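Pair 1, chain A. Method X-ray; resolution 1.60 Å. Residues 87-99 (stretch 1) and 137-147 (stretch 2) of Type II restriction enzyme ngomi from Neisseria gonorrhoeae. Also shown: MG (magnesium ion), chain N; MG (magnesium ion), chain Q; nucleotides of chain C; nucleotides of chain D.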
# COMPACT_ATOMS: atom_id res chain seq x y z
N ILE A 87 -4.08 33.71 1.28
CA ILE A 87 -4.93 32.53 1.36
C ILE A 87 -4.17 31.33 1.95
O ILE A 87 -4.79 30.34 2.33
CB ILE A 87 -5.56 32.13 0.01
CG1 ILE A 87 -4.47 31.80 -1.00
CG2 ILE A 87 -6.50 33.25 -0.50
CD1 ILE A 87 -5.03 31.24 -2.32
N ARG A 88 -2.84 31.44 2.02
CA ARG A 88 -1.99 30.38 2.58
C ARG A 88 -0.71 31.02 3.13
O ARG A 88 0.38 30.90 2.57
CB ARG A 88 -1.65 29.32 1.52
CG ARG A 88 -1.18 27.96 2.11
CD ARG A 88 -2.27 27.25 2.94
NE ARG A 88 -1.99 25.81 3.09
CZ ARG A 88 -1.20 25.26 4.02
NH1 ARG A 88 -0.59 26.02 4.94
NH2 ARG A 88 -1.00 23.94 4.02
N PRO A 89 -0.85 31.72 4.25
CA PRO A 89 0.28 32.39 4.88
C PRO A 89 1.37 31.46 5.39
O PRO A 89 1.12 30.28 5.67
CB PRO A 89 -0.38 33.19 6.00
CG PRO A 89 -1.61 32.43 6.32
CD PRO A 89 -2.11 31.99 4.96
N GLY A 90 2.59 31.98 5.48
CA GLY A 90 3.69 31.17 5.99
C GLY A 90 5.03 31.68 5.51
O GLY A 90 5.08 32.53 4.61
N ASP A 91 6.11 31.18 6.11
CA ASP A 91 7.47 31.55 5.72
C ASP A 91 7.86 30.37 4.82
O ASP A 91 8.37 29.37 5.29
CB ASP A 91 8.34 31.59 6.98
CG ASP A 91 9.79 31.95 6.68
OD1 ASP A 91 10.11 32.22 5.51
OD2 ASP A 91 10.60 31.96 7.63
N TRP A 92 7.60 30.52 3.52
CA TRP A 92 7.83 29.44 2.55
C TRP A 92 9.14 29.49 1.79
O TRP A 92 9.64 30.56 1.49
CB TRP A 92 6.69 29.43 1.52
CG TRP A 92 5.30 29.42 2.09
CD1 TRP A 92 4.48 30.50 2.25
CD2 TRP A 92 4.59 28.28 2.58
NE1 TRP A 92 3.28 30.09 2.81
CE2 TRP A 92 3.32 28.74 3.03
CE3 TRP A 92 4.89 26.91 2.69
CZ2 TRP A 92 2.36 27.89 3.58
CZ3 TRP A 92 3.93 26.06 3.23
CH2 TRP A 92 2.68 26.55 3.67
N ASN A 93 9.69 28.31 1.49
CA ASN A 93 10.91 28.23 0.71
C ASN A 93 10.63 27.26 -0.42
O ASN A 93 9.96 26.24 -0.23
CB ASN A 93 12.06 27.71 1.55
CG ASN A 93 12.31 28.58 2.77
OD1 ASN A 93 12.57 29.78 2.65
ND2 ASN A 93 12.23 27.98 3.95
N VAL A 94 11.13 27.58 -1.60
CA VAL A 94 10.93 26.70 -2.75
C VAL A 94 12.31 26.43 -3.32
O VAL A 94 13.07 27.36 -3.57
CB VAL A 94 10.09 27.37 -3.86
CG1 VAL A 94 9.91 26.39 -5.05
CG2 VAL A 94 8.75 27.78 -3.32
N LYS A 95 12.67 25.17 -3.51
CA LYS A 95 13.98 24.92 -4.06
C LYS A 95 14.17 23.64 -4.84
O LYS A 95 13.55 22.61 -4.57
CB LYS A 95 15.06 25.01 -2.99
CG LYS A 95 15.14 23.81 -2.08
CD LYS A 95 16.37 23.86 -1.19
CE LYS A 95 16.45 22.63 -0.31
NZ LYS A 95 17.55 22.70 0.70
N GLN A 96 15.05 23.76 -5.83
CA GLN A 96 15.42 22.64 -6.65
C GLN A 96 16.40 21.89 -5.76
O GLN A 96 17.37 22.47 -5.26
CB GLN A 96 16.07 23.15 -7.94
CG GLN A 96 16.63 22.06 -8.77
CD GLN A 96 17.27 22.55 -10.04
OE1 GLN A 96 17.66 23.72 -10.16
NE2 GLN A 96 17.40 21.65 -11.00
N VAL A 97 16.14 20.61 -5.54
CA VAL A 97 16.99 19.85 -4.65
C VAL A 97 18.35 19.41 -5.17
O VAL A 97 19.38 19.79 -4.61
CB VAL A 97 16.25 18.62 -4.12
CG1 VAL A 97 17.13 17.89 -3.10
CG2 VAL A 97 14.95 19.05 -3.46
N GLY A 98 18.35 18.59 -6.22
CA GLY A 98 19.60 18.09 -6.77
C GLY A 98 19.96 16.75 -6.14
O GLY A 98 20.16 16.67 -4.93
N SER A 99 20.04 15.70 -6.97
CA SER A 99 20.36 14.34 -6.50
C SER A 99 21.52 14.29 -5.50
O SER A 99 21.70 13.29 -4.79
CB SER A 99 20.68 13.44 -7.70
OG SER A 99 21.77 13.95 -8.45
N ILE A 137 14.54 9.22 -0.23
CA ILE A 137 13.70 9.92 -1.20
C ILE A 137 14.35 11.26 -1.50
O ILE A 137 14.82 11.95 -0.59
CB ILE A 137 12.29 10.15 -0.61
CG1 ILE A 137 12.01 9.06 0.45
CG2 ILE A 137 11.23 10.08 -1.72
CD1 ILE A 137 10.69 9.22 1.17
N THR A 138 14.41 11.62 -2.78
CA THR A 138 15.02 12.88 -3.18
C THR A 138 14.15 13.56 -4.24
O THR A 138 14.38 13.38 -5.44
CB THR A 138 16.43 12.64 -3.79
OG1 THR A 138 17.23 11.87 -2.87
CG2 THR A 138 17.12 13.97 -4.08
N PRO A 139 13.15 14.34 -3.81
CA PRO A 139 12.28 15.01 -4.78
C PRO A 139 13.07 15.96 -5.66
O PRO A 139 14.16 16.39 -5.29
CB PRO A 139 11.26 15.75 -3.92
CG PRO A 139 11.26 14.94 -2.60
CD PRO A 139 12.73 14.65 -2.43
N ASP A 140 12.55 16.29 -6.84
CA ASP A 140 13.24 17.21 -7.74
C ASP A 140 13.20 18.63 -7.17
O ASP A 140 14.21 19.34 -7.17
CB ASP A 140 12.57 17.21 -9.12
CG ASP A 140 12.71 15.90 -9.83
OD1 ASP A 140 13.58 15.10 -9.40
OD2 ASP A 140 11.97 15.66 -10.82
N ILE A 141 12.02 19.02 -6.71
CA ILE A 141 11.77 20.34 -6.14
C ILE A 141 10.96 20.16 -4.87
O ILE A 141 10.07 19.34 -4.81
CB ILE A 141 10.89 21.22 -7.08
CG1 ILE A 141 11.63 21.51 -8.39
CG2 ILE A 141 10.51 22.56 -6.40
CD1 ILE A 141 10.73 22.12 -9.45
N ILE A 142 11.28 20.94 -3.84
CA ILE A 142 10.50 20.85 -2.63
C ILE A 142 10.05 22.24 -2.21
O ILE A 142 10.70 23.25 -2.54
CB ILE A 142 11.27 20.21 -1.42
CG1 ILE A 142 12.52 21.02 -1.08
CG2 ILE A 142 11.55 18.75 -1.68
CD1 ILE A 142 13.32 20.48 0.13
N VAL A 143 8.89 22.29 -1.56
CA VAL A 143 8.39 23.53 -0.96
C VAL A 143 8.36 23.19 0.53
O VAL A 143 7.89 22.12 0.91
CB VAL A 143 6.96 23.90 -1.40
CG1 VAL A 143 6.54 25.24 -0.77
CG2 VAL A 143 6.92 24.01 -2.92
N THR A 144 8.90 24.08 1.37
CA THR A 144 8.93 23.85 2.81
C THR A 144 8.37 25.05 3.56
O THR A 144 8.33 26.16 3.03
CB THR A 144 10.37 23.57 3.29
OG1 THR A 144 11.19 24.71 3.00
CG2 THR A 144 10.96 22.36 2.54
N ARG A 145 7.92 24.80 4.80
CA ARG A 145 7.36 25.86 5.66
C ARG A 145 8.21 25.94 6.92
O ARG A 145 8.38 24.95 7.62
CB ARG A 145 5.92 25.53 6.07
CG ARG A 145 5.21 26.74 6.70
CD ARG A 145 3.82 26.42 7.18
NE ARG A 145 3.19 27.60 7.78
CZ ARG A 145 1.91 27.67 8.13
NH1 ARG A 145 1.11 26.62 7.94
NH2 ARG A 145 1.43 28.79 8.68
N ASN A 146 8.73 27.13 7.21
CA ASN A 146 9.50 27.34 8.42
C ASN A 146 8.55 27.43 9.60
O ASN A 146 7.38 27.78 9.45
CB ASN A 146 10.31 28.63 8.30
CG ASN A 146 11.53 28.46 7.41
OD1 ASN A 146 12.06 29.44 6.87
ND2 ASN A 146 12.01 27.22 7.29
N LEU A 147 9.05 27.12 10.79
CA LEU A 147 8.22 27.13 11.98
C LEU A 147 7.90 28.53 12.45
O LEU A 147 8.51 29.50 12.00
CB LEU A 147 8.90 26.31 13.06
CG LEU A 147 9.30 24.91 12.55
CD1 LEU A 147 9.87 24.12 13.71
CD2 LEU A 147 8.09 24.16 11.96
MG MG N . 13.95 12.99 -9.46
MG MG Q . 12.32 14.29 -12.48
P DG C 4 21.42 7.69 -8.38
OP1 DG C 4 22.09 8.18 -7.15
OP2 DG C 4 20.87 6.30 -8.43
O5' DG C 4 20.27 8.72 -8.78
C5' DG C 4 20.48 10.14 -8.67
C4' DG C 4 19.80 10.87 -9.81
O4' DG C 4 20.47 10.57 -11.06
C3' DG C 4 18.33 10.53 -10.03
O3' DG C 4 17.79 11.71 -10.63
C2' DG C 4 18.39 9.48 -11.13
C1' DG C 4 19.56 9.97 -11.97
N9 DG C 4 20.30 8.91 -12.64
C8 DG C 4 20.37 7.58 -12.28
N7 DG C 4 21.22 6.91 -12.99
C5 DG C 4 21.74 7.84 -13.88
C6 DG C 4 22.74 7.70 -14.88
O6 DG C 4 23.42 6.71 -15.15
N1 DG C 4 22.92 8.89 -15.59
C2 DG C 4 22.24 10.06 -15.35
N2 DG C 4 22.54 11.10 -16.16
N3 DG C 4 21.34 10.22 -14.39
C4 DG C 4 21.14 9.07 -13.71
OP3 DC D 1 15.41 11.15 -11.17
P DC D 1 14.59 11.85 -12.23
OP1 DC D 1 13.62 10.93 -12.95
OP2 DC D 1 13.96 13.13 -11.74
O5' DC D 1 15.64 12.32 -13.38
C5' DC D 1 16.22 13.62 -13.34
C4' DC D 1 16.85 13.95 -14.67
O4' DC D 1 18.06 13.17 -14.81
C3' DC D 1 15.99 13.57 -15.88
O3' DC D 1 15.24 14.66 -16.34
C2' DC D 1 17.00 13.12 -16.93
C1' DC D 1 18.25 12.75 -16.17
N1 DC D 1 18.43 11.28 -16.17
C2 DC D 1 19.22 10.70 -17.15
O2 DC D 1 19.70 11.43 -18.02
N3 DC D 1 19.44 9.35 -17.13
C4 DC D 1 18.87 8.60 -16.19
N4 DC D 1 19.11 7.28 -16.20
C5 DC D 1 18.02 9.16 -15.18
C6 DC D 1 17.83 10.49 -15.21
O HOH W 1 5.42 29.59 8.47
O HOH W 2 9.16 31.56 10.53
O HOH W 3 14.26 29.85 5.13
O HOH W 4 16.63 18.25 -8.11
O HOH W 5 13.16 12.78 -7.29
O HOH W 6 14.14 10.77 -8.91
O HOH W 7 16.06 13.38 -8.99
O HOH W 8 12.34 12.92 -14.15
O HOH W 9 13.67 15.86 -13.31

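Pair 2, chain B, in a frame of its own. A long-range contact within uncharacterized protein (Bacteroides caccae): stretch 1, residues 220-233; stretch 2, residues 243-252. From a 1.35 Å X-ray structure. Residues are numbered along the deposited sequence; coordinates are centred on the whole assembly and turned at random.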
# COMPACT_ATOMS: atom_id res chain seq x y z
N PRO B 220 1.76 -9.23 -4.92
CA PRO B 220 2.15 -10.48 -5.63
C PRO B 220 1.47 -11.72 -5.07
O PRO B 220 1.27 -11.81 -3.86
CB PRO B 220 3.67 -10.56 -5.37
CG PRO B 220 4.09 -9.12 -5.19
CD PRO B 220 2.95 -8.47 -4.45
N LEU B 221 1.11 -12.61 -5.98
CA LEU B 221 0.38 -13.84 -5.68
C LEU B 221 1.28 -15.04 -5.97
O LEU B 221 2.16 -14.99 -6.81
CB LEU B 221 -0.91 -13.92 -6.48
CG LEU B 221 -1.86 -12.77 -6.19
CD1 LEU B 221 -2.96 -12.70 -7.26
CD2 LEU B 221 -2.39 -12.90 -4.76
N GLN B 222 1.01 -16.11 -5.20
CA GLN B 222 1.82 -17.34 -5.22
C GLN B 222 1.81 -17.93 -6.61
O GLN B 222 2.79 -18.56 -7.04
CB GLN B 222 1.30 -18.38 -4.20
CG GLN B 222 1.65 -18.05 -2.75
N ASN B 223 0.71 -17.73 -7.33
CA ASN B 223 0.59 -18.22 -8.70
C ASN B 223 1.34 -17.41 -9.79
O ASN B 223 1.25 -17.75 -10.98
CB ASN B 223 -0.90 -18.42 -9.07
CG ASN B 223 -1.72 -17.15 -8.93
OD1 ASN B 223 -1.26 -16.07 -9.25
ND2 ASN B 223 -2.96 -17.29 -8.46
N GLY B 224 2.11 -16.38 -9.41
CA GLY B 224 2.93 -15.59 -10.37
C GLY B 224 2.14 -14.32 -10.82
O GLY B 224 2.61 -13.46 -11.57
N GLY B 225 0.93 -14.28 -10.35
CA GLY B 225 0.06 -13.19 -10.67
C GLY B 225 0.26 -12.01 -9.73
O GLY B 225 1.12 -11.99 -8.87
N LEU B 226 -0.61 -11.04 -9.88
CA LEU B 226 -0.46 -9.78 -9.15
C LEU B 226 -1.81 -9.05 -9.06
O LEU B 226 -2.47 -8.88 -10.08
CB LEU B 226 0.53 -8.89 -9.96
CG LEU B 226 0.98 -7.58 -9.36
CD1 LEU B 226 1.84 -7.85 -8.11
CD2 LEU B 226 1.79 -6.74 -10.36
N TYR B 227 -2.17 -8.58 -7.87
CA TYR B 227 -3.21 -7.56 -7.75
C TYR B 227 -2.62 -6.20 -7.95
O TYR B 227 -1.54 -5.89 -7.40
CB TYR B 227 -3.91 -7.60 -6.38
CG TYR B 227 -4.73 -8.83 -6.07
CD1 TYR B 227 -5.76 -9.25 -6.88
CD2 TYR B 227 -4.51 -9.52 -4.90
CE1 TYR B 227 -6.49 -10.39 -6.56
CE2 TYR B 227 -5.24 -10.66 -4.59
CZ TYR B 227 -6.23 -11.08 -5.41
OH TYR B 227 -6.99 -12.22 -5.09
N ILE B 228 -3.34 -5.35 -8.68
CA ILE B 228 -2.98 -3.95 -8.89
C ILE B 228 -4.17 -3.11 -8.50
O ILE B 228 -5.26 -3.23 -9.07
CB ILE B 228 -2.60 -3.67 -10.35
CG1 ILE B 228 -1.49 -4.61 -10.83
CG2 ILE B 228 -2.24 -2.19 -10.52
CD1 ILE B 228 -1.24 -4.54 -12.35
N CYS B 229 -3.97 -2.21 -7.54
CA CYS B 229 -4.94 -1.22 -7.13
C CYS B 229 -4.83 -0.02 -8.09
O CYS B 229 -3.80 0.64 -8.16
CB CYS B 229 -4.74 -0.77 -5.70
SG CYS B 229 -4.89 -2.10 -4.48
N ASN B 230 -5.89 0.17 -8.88
CA ASN B 230 -5.89 1.11 -10.00
C ASN B 230 -6.68 2.36 -9.66
O ASN B 230 -7.84 2.51 -10.02
CB ASN B 230 -6.52 0.40 -11.21
CG ASN B 230 -6.34 1.15 -12.51
OD1 ASN B 230 -5.38 1.91 -12.65
ND2 ASN B 230 -7.28 1.00 -13.46
N TRP B 231 -6.05 3.24 -8.87
CA TRP B 231 -6.75 4.32 -8.19
C TRP B 231 -6.98 5.48 -9.15
O TRP B 231 -6.05 5.96 -9.82
CB TRP B 231 -5.90 4.73 -6.97
CG TRP B 231 -6.55 5.74 -6.05
CD1 TRP B 231 -7.44 5.49 -5.04
CD2 TRP B 231 -6.35 7.15 -6.03
NE1 TRP B 231 -7.80 6.63 -4.42
CE2 TRP B 231 -7.14 7.67 -4.99
CE3 TRP B 231 -5.55 8.01 -6.76
CZ2 TRP B 231 -7.15 9.02 -4.68
CZ3 TRP B 231 -5.58 9.39 -6.45
CH2 TRP B 231 -6.37 9.86 -5.45
N GLN B 232 -8.22 5.94 -9.19
CA GLN B 232 -8.69 6.84 -10.22
C GLN B 232 -8.91 8.29 -9.76
O GLN B 232 -9.48 9.10 -10.51
CB GLN B 232 -9.96 6.28 -10.87
CG GLN B 232 -9.63 4.95 -11.61
CD GLN B 232 -10.82 4.14 -12.00
OE1 GLN B 232 -11.82 4.67 -12.47
NE2 GLN B 232 -10.69 2.81 -11.87
N GLY B 233 -8.40 8.66 -8.62
CA GLY B 233 -8.70 9.98 -8.04
C GLY B 233 -7.96 11.15 -8.65
O GLY B 233 -8.26 12.29 -8.26
N HIS B 243 -13.49 1.73 -15.92
CA HIS B 243 -12.13 1.30 -15.66
C HIS B 243 -12.08 0.63 -14.30
O HIS B 243 -12.60 1.17 -13.33
CB HIS B 243 -11.21 2.51 -15.66
CG HIS B 243 -11.24 3.26 -16.94
ND1 HIS B 243 -10.67 2.76 -18.08
CD2 HIS B 243 -11.84 4.42 -17.28
CE1 HIS B 243 -10.88 3.61 -19.08
NE2 HIS B 243 -11.58 4.62 -18.62
N PRO B 244 -11.54 -0.58 -14.23
CA PRO B 244 -11.60 -1.30 -12.97
C PRO B 244 -10.83 -0.64 -11.84
O PRO B 244 -9.73 -0.09 -12.02
CB PRO B 244 -10.96 -2.65 -13.30
CG PRO B 244 -10.09 -2.39 -14.50
CD PRO B 244 -10.85 -1.34 -15.29
N GLN B 245 -11.43 -0.70 -10.66
CA GLN B 245 -10.78 -0.25 -9.45
C GLN B 245 -9.63 -1.15 -9.04
O GLN B 245 -8.64 -0.70 -8.41
CB GLN B 245 -11.75 -0.15 -8.29
CG GLN B 245 -12.83 0.91 -8.37
CD GLN B 245 -13.85 0.69 -9.46
OE1 GLN B 245 -14.32 -0.45 -9.63
NE2 GLN B 245 -14.19 1.74 -10.22
N LEU B 246 -9.71 -2.42 -9.37
CA LEU B 246 -8.81 -3.44 -8.89
C LEU B 246 -8.76 -4.52 -9.98
O LEU B 246 -9.79 -4.92 -10.50
CB LEU B 246 -9.31 -4.02 -7.56
CG LEU B 246 -8.55 -5.21 -7.04
CD1 LEU B 246 -7.13 -4.80 -6.65
CD2 LEU B 246 -9.29 -5.87 -5.83
N VAL B 247 -7.54 -4.94 -10.36
CA VAL B 247 -7.36 -6.06 -11.28
C VAL B 247 -6.45 -7.09 -10.68
O VAL B 247 -5.55 -6.78 -9.87
CB VAL B 247 -6.82 -5.63 -12.67
CG1 VAL B 247 -7.80 -4.68 -13.37
CG2 VAL B 247 -5.43 -5.02 -12.59
N GLU B 248 -6.64 -8.33 -11.13
CA GLU B 248 -5.67 -9.41 -10.98
C GLU B 248 -5.13 -9.67 -12.37
O GLU B 248 -5.91 -9.94 -13.30
CB GLU B 248 -6.30 -10.68 -10.44
CG GLU B 248 -5.31 -11.81 -10.25
CD GLU B 248 -5.96 -13.10 -9.79
OE1 GLU B 248 -7.18 -13.12 -9.51
OE2 GLU B 248 -5.22 -14.10 -9.74
N ILE B 249 -3.81 -9.62 -12.52
CA ILE B 249 -3.15 -10.02 -13.75
C ILE B 249 -2.45 -11.34 -13.47
O ILE B 249 -1.96 -11.62 -12.37
CB ILE B 249 -2.21 -8.96 -14.37
CG1 ILE B 249 -1.08 -8.57 -13.42
CG2 ILE B 249 -3.03 -7.71 -14.85
CD1 ILE B 249 0.07 -7.84 -14.12
N ASP B 250 -2.37 -12.16 -14.50
CA ASP B 250 -1.62 -13.41 -14.44
C ASP B 250 -0.17 -13.13 -14.84
O ASP B 250 0.21 -11.99 -15.15
CB ASP B 250 -2.29 -14.52 -15.29
CG ASP B 250 -2.27 -14.29 -16.75
OD1 ASP B 250 -1.63 -13.38 -17.28
OD2 ASP B 250 -2.99 -15.10 -17.43
N SER B 251 0.62 -14.20 -14.89
CA SER B 251 2.06 -14.05 -15.18
C SER B 251 2.35 -13.57 -16.61
O SER B 251 3.43 -13.06 -16.88
CB SER B 251 2.81 -15.36 -14.92
OG SER B 251 2.38 -16.38 -15.80
N GLU B 252 1.38 -13.71 -17.53
CA GLU B 252 1.50 -13.21 -18.89
C GLU B 252 0.99 -11.79 -19.05
O GLU B 252 1.04 -11.21 -20.14
CB GLU B 252 0.72 -14.12 -19.85
CG GLU B 252 1.33 -15.52 -20.02
CD GLU B 252 0.52 -16.41 -20.97
OE1 GLU B 252 -0.42 -15.91 -21.65
OE2 GLU B 252 0.81 -17.63 -21.03
O HOH W 10 -3.06 -14.49 -11.29
O HOH W 11 -0.19 -16.53 -13.37
O HOH W 12 -5.85 -15.96 -8.03
O HOH W 13 -14.07 3.90 -13.97

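The sharpest difference lies at one superposed position, where Trp A92 of pair 1 falls on Gly B225 of pair 2 (CA atoms 0.8 Å apart). In pair 1 the indole lies against Arg A145: Arg A145 CG sits 4.0 Å from the centroid of the six-membered ring of Trp A92, 18° off the ring normal, a CH-pi contact over the face. Trp A92 NE1 also donates to Arg A88 O (3.0 Å), which ties the ring to its own stretch. In pair 2 the backbones come close at the glycine: Gly B225 CA is 3.1 Å from Ile B249 O, and a CB placed ideally on this residue would clash with that oxygen. Its partner Asp B250, the match of Arg A145, points away.

Around this difference the frame is the same. The N, CA and C atoms of 14 central residues superpose with an RMSD of 0.6 Å, and both pairs are antiparallel strands, at 165° in pair 1 and 156° in pair 2, with axes approaching to 4.7 Å in each. The ladders correspond. Asn A93 and Thr A144 exchange N to O bonds (Asn A93 N to Thr A144 O 3.0 Å, Thr A144 N to Asn A93 O 2.9 Å), as do the matching Leu B226 and Ile B249 (2.9 Å for both Leu B226 N to Ile B249 O and Ile B249 N to Leu B226 O). One further bond is shared: Val A97 N donates to Asp A140 O (2.8 Å), just beyond the end of strand 92-96, and the matching Asn B230 N, still within its strand, donates to Gln B245 O (2.9 Å).

Side chains fill this frame differently. On the face of Asn A93 and Lys A95, pair 1 sets polar residues opposite Thr A144 and Ile A142; Lys A95 still lays its aliphatic chain on the isoleucine (Lys A95 CE to Ile A142 CD1, 3.8 Å). The matching face of pair 2 is wholly aliphatic, with Ile B228 CD1 4.0 Å from Ile B249 CD1. On the other face, Val A94 and Val A143 meet at 4.2 Å (CG2 to CG2), whereas their matches place Tyr B227 CD1 3.9 Å from Glu B248 CB.

At the far end, Val A97 and Asn B230 nearly coincide, their side-chain centres 1.0 Å apart, yet the first packs Val A97 CG1 on Thr A138 CG2 (4.0 Å) while the second donates from Asn B230 ND2 to Pro B244 O (3.0 Å). Asp A140, matched by Gln B245, points away from the partner strand and binds both magnesium ions (OD1 to MG of chain N 2.1 Å, OD2 to MG of chain Q 2.2 Å), as befits a restriction enzyme.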